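Local structure of penicillin binding protein 2X (Streptococcus thermophilus, 5U47) at residues A[311-323]-A[343-357]. The protein probably acts as a transpeptidase that cross-links adjacent peptidoglycan strands during septal wall synthesis and is inactivated by beta-lactams. The protein carries 1 engineered substitution. Residues are numbered along the deposited sequence; the frame is centred on the assembly and turned at random.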
ATOM      1  N   PHE A 311      35.199   5.034   2.506  1.00 52.52           N
ATOM      2  CA  PHE A 311      35.162   3.789   1.760  1.00 50.84           C
ATOM      3  C   PHE A 311      36.299   3.746   0.744  1.00 52.51           C
ATOM      4  O   PHE A 311      36.329   4.523  -0.206  1.00 50.33           O
ATOM      5  CB  PHE A 311      33.827   3.609   1.042  1.00 49.08           C
ATOM      6  CG  PHE A 311      33.721   2.310   0.303  1.00 47.03           C
ATOM      7  CD1 PHE A 311      33.355   1.149   0.966  1.00 46.24           C
ATOM      8  CD2 PHE A 311      34.005   2.239  -1.050  1.00 47.22           C
ATOM      9  CE1 PHE A 311      33.264  -0.057   0.291  1.00 46.41           C
ATOM     10  CE2 PHE A 311      33.912   1.039  -1.728  1.00 46.71           C
ATOM     11  CZ  PHE A 311      33.548  -0.111  -1.058  1.00 45.99           C
ATOM     12  N   ASN A 312      37.250   2.851   0.983  1.00 55.63           N
ATOM     13  CA  ASN A 312      38.324   2.606   0.049  1.00 57.44           C
ATOM     14  C   ASN A 312      37.981   1.220  -0.485  1.00 58.08           C
ATOM     15  O   ASN A 312      38.110   0.237   0.248  1.00 60.20           O
ATOM     16  CB  ASN A 312      39.673   2.628   0.747  1.00 60.07           C
ATOM     17  CG  ASN A 312      40.830   2.491  -0.222  1.00 62.59           C
ATOM     18  OD1 ASN A 312      40.685   1.945  -1.324  1.00 62.22           O
ATOM     19  ND2 ASN A 312      41.990   2.987   0.183  1.00 65.36           N
ATOM     20  N   PRO A 313      37.517   1.127  -1.758  1.00 58.96           N
ATOM     21  CA  PRO A 313      37.089  -0.185  -2.287  1.00 58.86           C
ATOM     22  C   PRO A 313      38.173  -1.258  -2.276  1.00 59.78           C
ATOM     23  O   PRO A 313      37.860  -2.437  -2.077  1.00 56.49           O
ATOM     24  CB  PRO A 313      36.687   0.126  -3.744  1.00 59.42           C
ATOM     25  CG  PRO A 313      37.426   1.375  -4.089  1.00 59.72           C
ATOM     26  CD  PRO A 313      37.515   2.164  -2.813  1.00 59.40           C
ATOM     27  N   ASN A 314      39.420  -0.824  -2.470  1.00 60.20           N
ATOM     28  CA  ASN A 314      40.581  -1.698  -2.590  1.00 61.46           C
ATOM     29  C   ASN A 314      41.219  -2.140  -1.282  1.00 59.76           C
ATOM     30  O   ASN A 314      41.910  -3.160  -1.262  1.00 61.44           O
ATOM     31  CB  ASN A 314      41.635  -0.976  -3.428  1.00 66.48           C
ATOM     32  CG  ASN A 314      41.072  -0.475  -4.743  1.00 68.28           C
ATOM     33  OD1 ASN A 314      40.132  -1.056  -5.281  1.00 67.06           O
ATOM     34  ND2 ASN A 314      41.634   0.616  -5.259  1.00 73.27           N
ATOM     35  N   ALA A 315      41.026  -1.375  -0.205  1.00 55.69           N
ATOM     36  CA  ALA A 315      41.598  -1.748   1.091  1.00 53.79           C
ATOM     37  C   ALA A 315      41.110  -3.143   1.440  1.00 52.42           C
ATOM     38  O   ALA A 315      39.978  -3.519   1.096  1.00 51.13           O
ATOM     39  CB  ALA A 315      41.202  -0.755   2.170  1.00 52.62           C
ATOM     40  N   THR A 316      41.955  -3.927   2.097  1.00 51.43           N
ATOM     41  CA  THR A 316      41.581  -5.288   2.417  1.00 50.58           C
ATOM     42  C   THR A 316      41.445  -5.536   3.899  1.00 49.63           C
ATOM     43  O   THR A 316      41.848  -4.720   4.718  1.00 50.18           O
ATOM     44  CB  THR A 316      42.573  -6.291   1.804  1.00 52.67           C
ATOM     45  OG1 THR A 316      43.875  -6.077   2.353  1.00 54.33           O
ATOM     46  CG2 THR A 316      42.614  -6.130   0.280  1.00 53.01           C
ATOM     47  N   TYR A 317      40.854  -6.679   4.226  1.00 49.23           N
ATOM     48  CA  TYR A 317      40.648  -7.089   5.610  1.00 50.14           C
ATOM     49  C   TYR A 317      40.488  -8.604   5.635  1.00 51.35           C
ATOM     50  O   TYR A 317      40.317  -9.231   4.589  1.00 52.04           O
ATOM     51  CB  TYR A 317      39.393  -6.413   6.197  1.00 49.64           C
ATOM     52  CG  TYR A 317      38.097  -6.934   5.604  1.00 47.52           C
ATOM     53  CD1 TYR A 317      37.591  -6.418   4.418  1.00 46.58           C
ATOM     54  CD2 TYR A 317      37.391  -7.960   6.227  1.00 47.56           C
ATOM     55  CE1 TYR A 317      36.421  -6.905   3.872  1.00 44.84           C
ATOM     56  CE2 TYR A 317      36.216  -8.452   5.688  1.00 45.24           C
ATOM     57  CZ  TYR A 317      35.742  -7.931   4.512  1.00 45.11           C
ATOM     58  OH  TYR A 317      34.570  -8.428   3.977  1.00 43.52           O
ATOM     59  N   SER A 318      40.531  -9.184   6.829  1.00 52.15           N
ATOM     60  CA  SER A 318      40.347 -10.615   6.992  1.00 52.83           C
ATOM     61  C   SER A 318      39.087 -10.888   7.815  1.00 52.80           C
ATOM     62  O   SER A 318      38.838 -10.220   8.814  1.00 52.11           O
ATOM     63  CB  SER A 318      41.555 -11.235   7.690  1.00 54.94           C
ATOM     64  OG  SER A 318      41.359 -12.625   7.832  1.00 56.49           O
ATOM     65  N   ASN A 319      38.304 -11.881   7.393  1.00 53.45           N
ATOM     66  CA  ASN A 319      37.105 -12.282   8.132  1.00 53.02           C
ATOM     67  C   ASN A 319      37.380 -13.538   8.966  1.00 56.41           C
ATOM     68  O   ASN A 319      36.453 -14.110   9.543  1.00 57.46           O
ATOM     69  CB  ASN A 319      35.941 -12.546   7.163  1.00 52.28           C
ATOM     70  CG  ASN A 319      36.197 -13.721   6.228  1.00 53.79           C
ATOM     71  OD1 ASN A 319      37.280 -14.318   6.230  1.00 56.08           O
ATOM     72  ND2 ASN A 319      35.194 -14.061   5.421  1.00 52.88           N
ATOM     73  N   ALA A 320      38.654 -13.932   9.053  1.00 58.63           N
ATOM     74  CA  ALA A 320      39.044 -15.177   9.714  1.00 60.37           C
ATOM     75  C   ALA A 320      38.720 -15.275  11.197  1.00 60.94           C
ATOM     76  O   ALA A 320      38.411 -16.365  11.690  1.00 62.16           O
ATOM     77  CB  ALA A 320      40.534 -15.434   9.495  1.00 62.91           C
ATOM     78  N   ASN A 321      38.809 -14.157  11.910  1.00 59.57           N
ATOM     79  CA  ASN A 321      38.540 -14.145  13.348  1.00 60.59           C
ATOM     80  C   ASN A 321      37.251 -13.430  13.690  1.00 58.61           C
ATOM     81  O   ASN A 321      36.921 -13.271  14.866  1.00 58.61           O
ATOM     82  CB  ASN A 321      39.709 -13.483  14.083  1.00 64.14           C
ATOM     83  CG  ASN A 321      40.988 -14.290  13.993  1.00 66.66           C
ATOM     84  OD1 ASN A 321      42.065 -13.739  13.792  1.00 72.30           O
ATOM     85  ND2 ASN A 321      40.874 -15.602  14.130  1.00 69.26           N
ATOM     86  N   GLY A 322      36.503 -13.027  12.666  1.00 54.17           N
ATOM     87  CA  GLY A 322      35.292 -12.268  12.892  1.00 52.96           C
ATOM     88  C   GLY A 322      35.651 -10.919  13.473  1.00 51.25           C
ATOM     89  O   GLY A 322      36.781 -10.451  13.329  1.00 51.48           O
ATOM     90  N   ILE A 323      34.691 -10.303  14.144  1.00 50.31           N
ATOM     91  CA  ILE A 323      34.900  -9.012  14.768  1.00 50.85           C
ATOM     92  C   ILE A 323      34.027  -8.955  16.004  1.00 52.24           C
ATOM     93  O   ILE A 323      32.892  -9.433  15.992  1.00 50.32           O
ATOM     94  CB  ILE A 323      34.633  -7.832  13.800  1.00 48.49           C
ATOM     95  CG1 ILE A 323      35.010  -6.505  14.465  1.00 49.37           C
ATOM     96  CG2 ILE A 323      33.184  -7.796  13.330  1.00 48.20           C
ATOM     97  CD1 ILE A 323      35.039  -5.335  13.509  1.00 48.37           C
ATOM     98  N   ARG A 343      39.358 -15.619   4.867  1.00 73.45           N
ATOM     99  CA  ARG A 343      40.014 -15.117   3.658  1.00 72.09           C
ATOM    100  C   ARG A 343      40.149 -13.589   3.666  1.00 66.65           C
ATOM    101  O   ARG A 343      39.373 -12.880   4.321  1.00 62.88           O
ATOM    102  CB  ARG A 343      39.256 -15.602   2.411  1.00 74.90           C
ATOM    103  CG  ARG A 343      39.730 -15.030   1.072  1.00 78.07           C
ATOM    104  CD  ARG A 343      39.085 -15.729  -0.120  1.00 80.03           C
ATOM    105  NE  ARG A 343      37.631 -15.877   0.027  1.00 79.86           N
ATOM    106  CZ  ARG A 343      36.821 -16.379  -0.906  1.00 79.16           C
ATOM    107  NH1 ARG A 343      37.291 -16.746  -2.096  1.00 80.81           N
ATOM    108  NH2 ARG A 343      35.519 -16.482  -0.654  1.00 77.64           N
ATOM    109  N   THR A 344      41.154 -13.107   2.937  1.00 63.94           N
ATOM    110  CA  THR A 344      41.426 -11.686   2.803  1.00 61.43           C
ATOM    111  C   THR A 344      40.664 -11.184   1.585  1.00 59.21           C
ATOM    112  O   THR A 344      40.734 -11.785   0.512  1.00 59.75           O
ATOM    113  CB  THR A 344      42.935 -11.417   2.656  1.00 63.11           C
ATOM    114  OG1 THR A 344      43.612 -11.942   3.797  1.00 64.40           O
ATOM    115  CG2 THR A 344      43.226  -9.924   2.554  1.00 63.15           C
ATOM    116  N   MET A 345      39.920 -10.094   1.765  1.00 55.64           N
ATOM    117  CA  MET A 345      39.106  -9.518   0.703  1.00 54.12           C
ATOM    118  C   MET A 345      39.157  -8.015   0.638  1.00 51.49           C
ATOM    119  O   MET A 345      39.396  -7.335   1.624  1.00 49.90           O
ATOM    120  CB  MET A 345      37.630  -9.849   0.936  1.00 54.18           C
ATOM    121  CG  MET A 345      37.214 -11.269   0.652  1.00 55.69           C
ATOM    122  SD  MET A 345      35.488 -11.503   1.119  1.00 54.42           S
ATOM    123  CE  MET A 345      35.624 -11.500   2.907  1.00 56.01           C
ATOM    124  N   SER A 346      38.881  -7.524  -0.557  1.00 53.38           N
ATOM    125  CA  SER A 346      38.690  -6.109  -0.824  1.00 53.27           C
ATOM    126  C   SER A 346      37.344  -5.749  -0.160  1.00 50.24           C
ATOM    127  O   SER A 346      36.539  -6.644   0.082  1.00 49.49           O
ATOM    128  CB  SER A 346      38.591  -5.939  -2.340  1.00 55.18           C
ATOM    129  OG  SER A 346      38.259  -4.646  -2.732  1.00 57.13           O
ATOM    130  N   PHE A 347      37.092  -4.480   0.166  1.00 48.41           N
ATOM    131  CA  PHE A 347      35.783  -4.117   0.740  1.00 46.37           C
ATOM    132  C   PHE A 347      34.674  -4.278  -0.292  1.00 44.16           C
ATOM    133  O   PHE A 347      33.533  -4.606   0.061  1.00 41.18           O
ATOM    134  CB  PHE A 347      35.767  -2.708   1.343  1.00 46.91           C
ATOM    135  CG  PHE A 347      36.423  -2.627   2.693  1.00 48.65           C
ATOM    136  CD1 PHE A 347      35.731  -3.021   3.834  1.00 48.65           C
ATOM    137  CD2 PHE A 347      37.723  -2.172   2.828  1.00 50.89           C
ATOM    138  CE1 PHE A 347      36.322  -2.957   5.086  1.00 50.60           C
ATOM    139  CE2 PHE A 347      38.326  -2.110   4.080  1.00 53.38           C
ATOM    140  CZ  PHE A 347      37.624  -2.505   5.210  1.00 52.30           C
ATOM    141  N   ALA A 348      35.014  -4.060  -1.564  1.00 43.85           N
ATOM    142  CA  ALA A 348      34.039  -4.220  -2.654  1.00 41.43           C
ATOM    143  C   ALA A 348      33.647  -5.692  -2.753  1.00 39.84           C
ATOM    144  O   ALA A 348      32.465  -6.030  -2.940  1.00 36.75           O
ATOM    145  CB  ALA A 348      34.629  -3.737  -3.969  1.00 42.85           C
ATOM    146  N   GLN A 349      34.659  -6.554  -2.633  1.00 39.97           N
ATOM    147  CA  GLN A 349      34.467  -8.001  -2.664  1.00 40.25           C
ATOM    148  C   GLN A 349      33.643  -8.461  -1.469  1.00 38.20           C
ATOM    149  O   GLN A 349      32.750  -9.269  -1.625  1.00 36.93           O
ATOM    150  CB  GLN A 349      35.817  -8.744  -2.706  1.00 42.35           C
ATOM    151  CG  GLN A 349      36.559  -8.613  -4.033  1.00 43.67           C
ATOM    152  CD  GLN A 349      37.969  -9.181  -3.982  1.00 46.95           C
ATOM    153  OE1 GLN A 349      38.588  -9.245  -2.918  1.00 48.13           O
ATOM    154  NE2 GLN A 349      38.489  -9.589  -5.140  1.00 47.90           N
ATOM    155  N   GLY A 350      33.947  -7.945  -0.281  1.00 37.90           N
ATOM    156  CA  GLY A 350      33.179  -8.275   0.917  1.00 37.38           C
ATOM    157  C   GLY A 350      31.720  -7.850   0.772  1.00 36.07           C
ATOM    158  O   GLY A 350      30.809  -8.503   1.312  1.00 35.28           O
ATOM    159  N   PHE A 351      31.487  -6.755   0.051  1.00 35.30           N
ATOM    160  CA  PHE A 351      30.109  -6.311  -0.208  1.00 34.42           C
ATOM    161  C   PHE A 351      29.449  -7.325  -1.129  1.00 33.90           C
ATOM    162  O   PHE A 351      28.331  -7.758  -0.870  1.00 33.29           O
ATOM    163  CB  PHE A 351      30.055  -4.915  -0.826  1.00 34.08           C
ATOM    164  CG  PHE A 351      28.652  -4.449  -1.163  1.00 32.73           C
ATOM    165  CD1 PHE A 351      27.790  -4.002  -0.167  1.00 32.82           C
ATOM    166  CD2 PHE A 351      28.200  -4.447  -2.469  1.00 32.56           C
ATOM    167  CE1 PHE A 351      26.498  -3.574  -0.475  1.00 30.56           C
ATOM    168  CE2 PHE A 351      26.911  -4.021  -2.783  1.00 30.95           C
ATOM    169  CZ  PHE A 351      26.062  -3.588  -1.783  1.00 30.54           C
ATOM    170  N   SER A 352      30.170  -7.743  -2.169  1.00 34.43           N
ATOM    171  CA  SER A 352      29.640  -8.726  -3.111  1.00 34.29           C
ATOM    172  C   SER A 352      29.339 -10.046  -2.411  1.00 35.09           C
ATOM    173  O   SER A 352      28.327 -10.691  -2.688  1.00 33.45           O
ATOM    174  CB  SER A 352      30.612  -8.937  -4.281  1.00 34.93           C
ATOM    175  OG  SER A 352      30.692  -7.766  -5.084  1.00 34.31           O
ATOM    176  N   TYR A 353      30.221 -10.390  -1.475  1.00 36.98           N
ATOM    177  CA  TYR A 353      30.176 -11.613  -0.698  1.00 39.41           C
ATOM    178  C   TYR A 353      29.204 -11.563   0.470  1.00 37.27           C
ATOM    179  O   TYR A 353      28.953 -12.576   1.120  1.00 36.23           O
ATOM    180  CB  TYR A 353      31.610 -11.863  -0.181  1.00 44.99           C
ATOM    181  CG  TYR A 353      31.902 -13.198   0.443  1.00 48.61           C
ATOM    182  CD1 TYR A 353      32.095 -14.319  -0.355  1.00 52.52           C
ATOM    183  CD2 TYR A 353      32.069 -13.335   1.829  1.00 52.56           C
ATOM    184  CE1 TYR A 353      32.396 -15.551   0.196  1.00 53.82           C
ATOM    185  CE2 TYR A 353      32.383 -14.572   2.399  1.00 54.62           C
ATOM    186  CZ  TYR A 353      32.539 -15.674   1.569  1.00 56.80           C
ATOM    187  OH  TYR A 353      32.853 -16.912   2.086  1.00 63.11           O
ATOM    188  N   SER A 354      28.656 -10.380   0.727  1.00 36.00           N
ATOM    189  CA  SER A 354      27.762 -10.140   1.853  1.00 35.36           C
ATOM    190  C   SER A 354      28.473 -10.485   3.179  1.00 36.57           C
ATOM    191  O   SER A 354      27.931 -11.182   4.032  1.00 36.96           O
ATOM    192  CB  SER A 354      26.452 -10.892   1.697  1.00 34.58           C
ATOM    193  OG  SER A 354      25.435 -10.272   2.484  1.00 35.21           O
ATOM    194  N   SER A 355      29.679  -9.952   3.337  1.00 37.24           N
ATOM    195  CA  SER A 355      30.464 -10.134   4.549  1.00 38.31           C
ATOM    196  C   SER A 355      29.999  -9.207   5.671  1.00 37.43           C
ATOM    197  O   SER A 355      30.155  -7.993   5.570  1.00 37.24           O
ATOM    198  CB  SER A 355      31.945  -9.863   4.260  1.00 39.50           C
ATOM    199  OG  SER A 355      32.726  -9.875   5.452  1.00 41.09           O
ATOM    200  N   ASN A 356      29.424  -9.784   6.729  1.00 37.52           N
ATOM    201  CA  ASN A 356      29.016  -9.016   7.918  1.00 37.64           C
ATOM    202  C   ASN A 356      30.210  -8.317   8.579  1.00 38.26           C
ATOM    203  O   ASN A 356      30.079  -7.202   9.098  1.00 39.22           O
ATOM    204  CB  ASN A 356      28.373  -9.915   8.974  1.00 37.15           C
ATOM    205  CG  ASN A 356      26.991 -10.374   8.606  1.00 36.41           C
ATOM    206  OD1 ASN A 356      26.368  -9.887   7.659  1.00 35.54           O
ATOM    207  ND2 ASN A 356      26.483 -11.302   9.383  1.00 36.42           N
ATOM    208  N   VAL A 357      31.361  -8.983   8.572  1.00 39.38           N
ATOM    209  CA  VAL A 357      32.588  -8.441   9.162  1.00 41.78           C
ATOM    210  C   VAL A 357      33.038  -7.186   8.417  1.00 41.55           C
ATOM    211  O   VAL A 357      33.324  -6.151   9.035  1.00 42.03           O
ATOM    212  CB  VAL A 357      33.720  -9.493   9.162  1.00 43.68           C
ATOM    213  CG1 VAL A 357      35.036  -8.881   9.600  1.00 46.54           C
ATOM    214  CG2 VAL A 357      33.356 -10.683  10.051  1.00 43.18           C
TER
HETATM  215  O   HOH W   1      42.535 -14.295   6.008  1.00 68.23           O
HETATM  216  O   HOH W   2      35.469 -16.504   3.417  1.00 51.89           O
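Arg-343 and Asn-319 meet just beyond one end of a two-stranded antiparallel sheet, strands 316-318 and 344-346, on the helical side of the penicillin-binding transpeptidase domain. The Arg-343 backbone N donates to Asn-319 OD1 at 2.8 Å, with an N-H...O angle of 154°. Asn-319 ND2 turns elsewhere, to Asp-332 and to a water that also meets Tyr-353 OH, so both ends of the amide are engaged and its rotation is fixed.

Thr-344 and Ser-318 form a non-hydrogen-bonded pair on the face shared with Thr-316 and Ser-346. Met-345 pairs with Tyr-317 through two backbone bonds: Met-345 N to Tyr-317 O is 3.0 Å and nearly straight, while Tyr-317 N to Met-345 O is more bent. The methionine chain bends at chi3 (-73°), bringing CE to 3.4 Å from Tyr-317 OH and beside Asn-319 ND2.

Ser-346 holds the N-cap position of helix 347-352; Pro-313 O receives weak bonds from the N of both Phe-347 and Ala-348, tying the loop ahead of strand 316-318 to the helix start. Phe-347 lies in an offset stack with Tyr-317, centroids 5.0 Å apart and planes inclined by 30°; Tyr-317 CD1 sits over one phenyl face, displaced toward the rim. In the plane of that phenyl ring, Ala-315 CB meets its edge, 3.7 Å from CE2.

Gly-350 CA passes the phenol edge. Beyond it, Ser-354, in a Schellman motif, bonds through OG to Lys-298 and Lys-505, consistent with the serine of the SxN motif, so this packing borders the probable active site. Ser-355 OG, itself held by Asp-332 and capping Gly-358 N, accepts from Tyr-317 OH at 2.8 Å, close to the phenol plane. Val-357 closes the contact: CG1 lies near Tyr-317 CE2, and CG2 packs 3.8 Å from Gly-322 CA.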